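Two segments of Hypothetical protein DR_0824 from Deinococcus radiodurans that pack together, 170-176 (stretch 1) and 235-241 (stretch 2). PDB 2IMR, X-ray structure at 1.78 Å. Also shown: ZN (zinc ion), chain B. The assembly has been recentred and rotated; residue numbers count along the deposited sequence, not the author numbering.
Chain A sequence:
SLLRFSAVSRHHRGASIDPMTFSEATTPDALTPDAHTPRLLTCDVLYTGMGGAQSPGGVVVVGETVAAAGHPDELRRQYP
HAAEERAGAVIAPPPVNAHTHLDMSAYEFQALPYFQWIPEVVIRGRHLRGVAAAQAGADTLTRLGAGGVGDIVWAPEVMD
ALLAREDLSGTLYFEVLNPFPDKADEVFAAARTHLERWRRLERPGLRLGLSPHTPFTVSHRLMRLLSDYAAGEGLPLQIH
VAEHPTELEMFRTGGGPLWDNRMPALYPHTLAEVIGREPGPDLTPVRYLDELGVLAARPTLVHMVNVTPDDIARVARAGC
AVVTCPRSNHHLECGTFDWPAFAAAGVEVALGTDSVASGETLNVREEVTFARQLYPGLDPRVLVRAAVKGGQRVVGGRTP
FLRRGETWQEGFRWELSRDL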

# COMPACT_ATOMS: atom_id res chain seq x y z
N GLY A 170 -6.61 -10.02 -3.38
CA GLY A 170 -5.64 -9.33 -2.55
C GLY A 170 -5.87 -9.61 -1.08
O GLY A 170 -6.15 -10.75 -0.70
N THR A 171 -5.75 -8.58 -0.25
CA THR A 171 -5.95 -8.72 1.18
C THR A 171 -6.82 -7.61 1.75
O THR A 171 -6.68 -6.45 1.37
N LEU A 172 -7.72 -7.98 2.66
CA LEU A 172 -8.59 -7.03 3.34
C LEU A 172 -8.13 -7.00 4.79
O LEU A 172 -8.33 -7.97 5.52
N TYR A 173 -7.50 -5.89 5.19
CA TYR A 173 -6.99 -5.72 6.55
C TYR A 173 -7.99 -5.02 7.47
O TYR A 173 -8.42 -3.90 7.18
N PHE A 174 -8.34 -5.68 8.57
CA PHE A 174 -9.29 -5.10 9.54
C PHE A 174 -8.51 -4.13 10.41
O PHE A 174 -7.57 -4.52 11.10
N GLU A 175 -8.91 -2.86 10.40
CA GLU A 175 -8.18 -1.86 11.18
C GLU A 175 -8.56 -1.83 12.66
O GLU A 175 -9.73 -1.89 13.01
N VAL A 176 -7.55 -1.76 13.52
CA VAL A 176 -7.77 -1.71 14.96
C VAL A 176 -7.12 -0.44 15.49
O VAL A 176 -5.98 -0.13 15.16
N LEU A 235 -1.71 -14.31 9.53
CA LEU A 235 -2.48 -13.19 8.98
C LEU A 235 -1.55 -12.05 8.58
O LEU A 235 -0.73 -11.59 9.38
N PRO A 236 -1.66 -11.57 7.33
CA PRO A 236 -0.79 -10.47 6.91
C PRO A 236 -1.07 -9.21 7.73
O PRO A 236 -2.19 -9.01 8.22
N LEU A 237 -0.05 -8.38 7.90
CA LEU A 237 -0.17 -7.15 8.67
C LEU A 237 0.22 -5.92 7.87
O LEU A 237 1.07 -5.99 6.98
N GLN A 238 -0.41 -4.80 8.19
CA GLN A 238 -0.08 -3.50 7.59
C GLN A 238 -0.22 -2.49 8.71
O GLN A 238 -1.24 -2.46 9.41
N ILE A 239 0.82 -1.69 8.91
CA ILE A 239 0.84 -0.66 9.95
C ILE A 239 1.29 0.66 9.29
O ILE A 239 2.27 0.67 8.55
N HIS A 240 0.56 1.75 9.55
CA HIS A 240 0.96 3.05 9.01
C HIS A 240 2.07 3.53 9.92
O HIS A 240 1.85 3.67 11.12
N VAL A 241 3.25 3.82 9.37
CA VAL A 241 4.35 4.25 10.22
C VAL A 241 5.13 5.45 9.69
O VAL A 241 5.47 5.51 8.51

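No backbone pairing joins the segments; side chains of stretch 1 meet side chains and some backbone atoms of stretch 2. Even at the closest register, the CA atoms of Tyr173 and Leu237 lie 7.3 Å apart, the end-to-end directions differ by 50°, and no clear direct hydrogen bond crosses the gap. The contact buries 269 Å² in all.

In stretch 1 the inward side chains follow strand alternation. The CA-to-CB bonds of Thr171 and Tyr173 point toward stretch 2, whereas that of Leu172 points away and its side chain makes no contact with stretch 2. Thr171 adopts the m rotamer (chi1 -57°), which places its methyl against the proline ring, CG2 of Thr171 lying 3.6 Å from CG of Pro236. Its hydroxyl is satisfied elsewhere in the structure.

Tyr173 has the largest covered area of any residue here, 93 Å². With chi1 at -54° (m) and chi2 at -95°, its ring reaches stretch 2, meeting Pro236 O at its edge and Gln238 over one face. Pro236, with a C-gamma endo pucker, presents CB 4.0 Å from CE1 of Tyr173, an apolar contact; its carbonyl O lies 3.8 Å from CD1 of Tyr173. Over the face, CG of Gln238 stands 4.0 Å from the Tyr173 ring centroid and 23° off the normal, the geometry of a CH-pi contact.

The CA-to-CB bond of Gln238 also points toward stretch 1, but its chi1 of -101° falls between wells. Chi2 is t (-166°) and chi3 is 42°, so the side chain runs extended past CG before the amide turns. This course brings NE2 of Gln238 to 3.1 Å from OH of Tyr173; both amide ends of Gln238 have hydrogen-bond partners elsewhere in the structure.

The CA-to-CB bond of Leu237 (m, t) points away; its carbonyl O takes part through water 1, which donates to O of Leu237 at 2.7 Å and is hydrogen-bonded to OH of Tyr173 at 2.8 Å, bridging the stretches.

At the other end, Glu175 and His240 both start sideways and converge at their tips. Glu175 is extended through chi1 (-160°, t) and chi2 (171°, t), and its OE2 lies 3.5 Å from CE1 of His240, at the edge of the imidazole and near its plane. His240, with chi1 -59° (m) and chi2 91°, is held at both ring nitrogens: NE2 of His240 binds the ZN ion at 2.1 Å, while ND1 is hydrogen-bonded elsewhere. Water 2, its O 1.8 Å from ZN, and two atoms from elsewhere in the structure also bind the metal.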

# COMPACT_ATOMS: atom_id res chain seq x y z
CB THR A 171 -4.60 -8.67 1.93
OG1 THR A 171 -3.73 -9.69 1.42
CG2 THR A 171 -4.81 -8.85 3.42
CB LEU A 172 -10.05 -7.48 3.27
CG LEU A 172 -10.62 -7.71 1.87
CD1 LEU A 172 -12.07 -8.18 1.98
CD2 LEU A 172 -10.53 -6.42 1.06
CB TYR A 173 -5.71 -4.88 6.51
CG TYR A 173 -4.62 -5.39 5.59
CD1 TYR A 173 -3.58 -6.20 6.07
CD2 TYR A 173 -4.58 -4.99 4.25
CE1 TYR A 173 -2.54 -6.59 5.23
CE2 TYR A 173 -3.55 -5.38 3.41
CZ TYR A 173 -2.53 -6.18 3.90
OH TYR A 173 -1.50 -6.53 3.07
CB PHE A 174 -9.92 -6.21 10.39
CG PHE A 174 -11.03 -5.74 11.29
CD1 PHE A 174 -12.02 -4.89 10.80
CD2 PHE A 174 -11.10 -6.17 12.61
CE1 PHE A 174 -13.08 -4.48 11.62
CE2 PHE A 174 -12.15 -5.77 13.44
CZ PHE A 174 -13.14 -4.92 12.95
CB GLU A 175 -8.40 -0.47 10.57
CG GLU A 175 -7.35 0.54 10.98
CD GLU A 175 -7.45 1.83 10.20
OE1 GLU A 175 -8.49 2.52 10.31
OE2 GLU A 175 -6.50 2.15 9.47
CB VAL A 176 -7.17 -2.93 15.67
CG1 VAL A 176 -7.38 -2.81 17.18
CG2 VAL A 176 -7.82 -4.20 15.14
CB LEU A 235 -3.48 -12.67 10.01
CG LEU A 235 -4.67 -13.55 10.38
CD1 LEU A 235 -5.44 -12.90 11.52
CD2 LEU A 235 -5.58 -13.74 9.17
CB PRO A 236 -1.12 -10.31 5.42
CG PRO A 236 -2.52 -10.80 5.32
CD PRO A 236 -2.51 -12.02 6.22
CB LEU A 237 0.74 -7.20 9.90
CG LEU A 237 0.43 -8.07 11.12
CD1 LEU A 237 1.70 -8.21 11.96
CD2 LEU A 237 -0.69 -7.46 11.94
CB GLN A 238 -0.99 -3.14 6.41
CG GLN A 238 -0.34 -3.40 5.05
CD GLN A 238 -1.06 -2.74 3.89
OE1 GLN A 238 -1.49 -1.59 3.98
NE2 GLN A 238 -1.17 -3.45 2.77
CB ILE A 239 1.88 -1.00 11.06
CG1 ILE A 239 1.63 -2.42 11.60
CG2 ILE A 239 1.78 0.02 12.21
CD1 ILE A 239 2.71 -2.90 12.56
CB HIS A 240 -0.18 4.07 9.08
CG HIS A 240 -1.41 3.67 8.34
ND1 HIS A 240 -2.45 2.98 8.94
CD2 HIS A 240 -1.80 3.90 7.06
CE1 HIS A 240 -3.42 2.81 8.06
NE2 HIS A 240 -3.06 3.36 6.92
CB VAL A 241 5.35 3.09 10.44
CG1 VAL A 241 6.48 3.52 11.38
CG2 VAL A 241 4.61 1.88 11.01
ZN ZN B . -3.95 4.08 5.18
O HOH W 1 0.84 -7.13 4.57
O HOH W 2 -3.17 5.64 4.74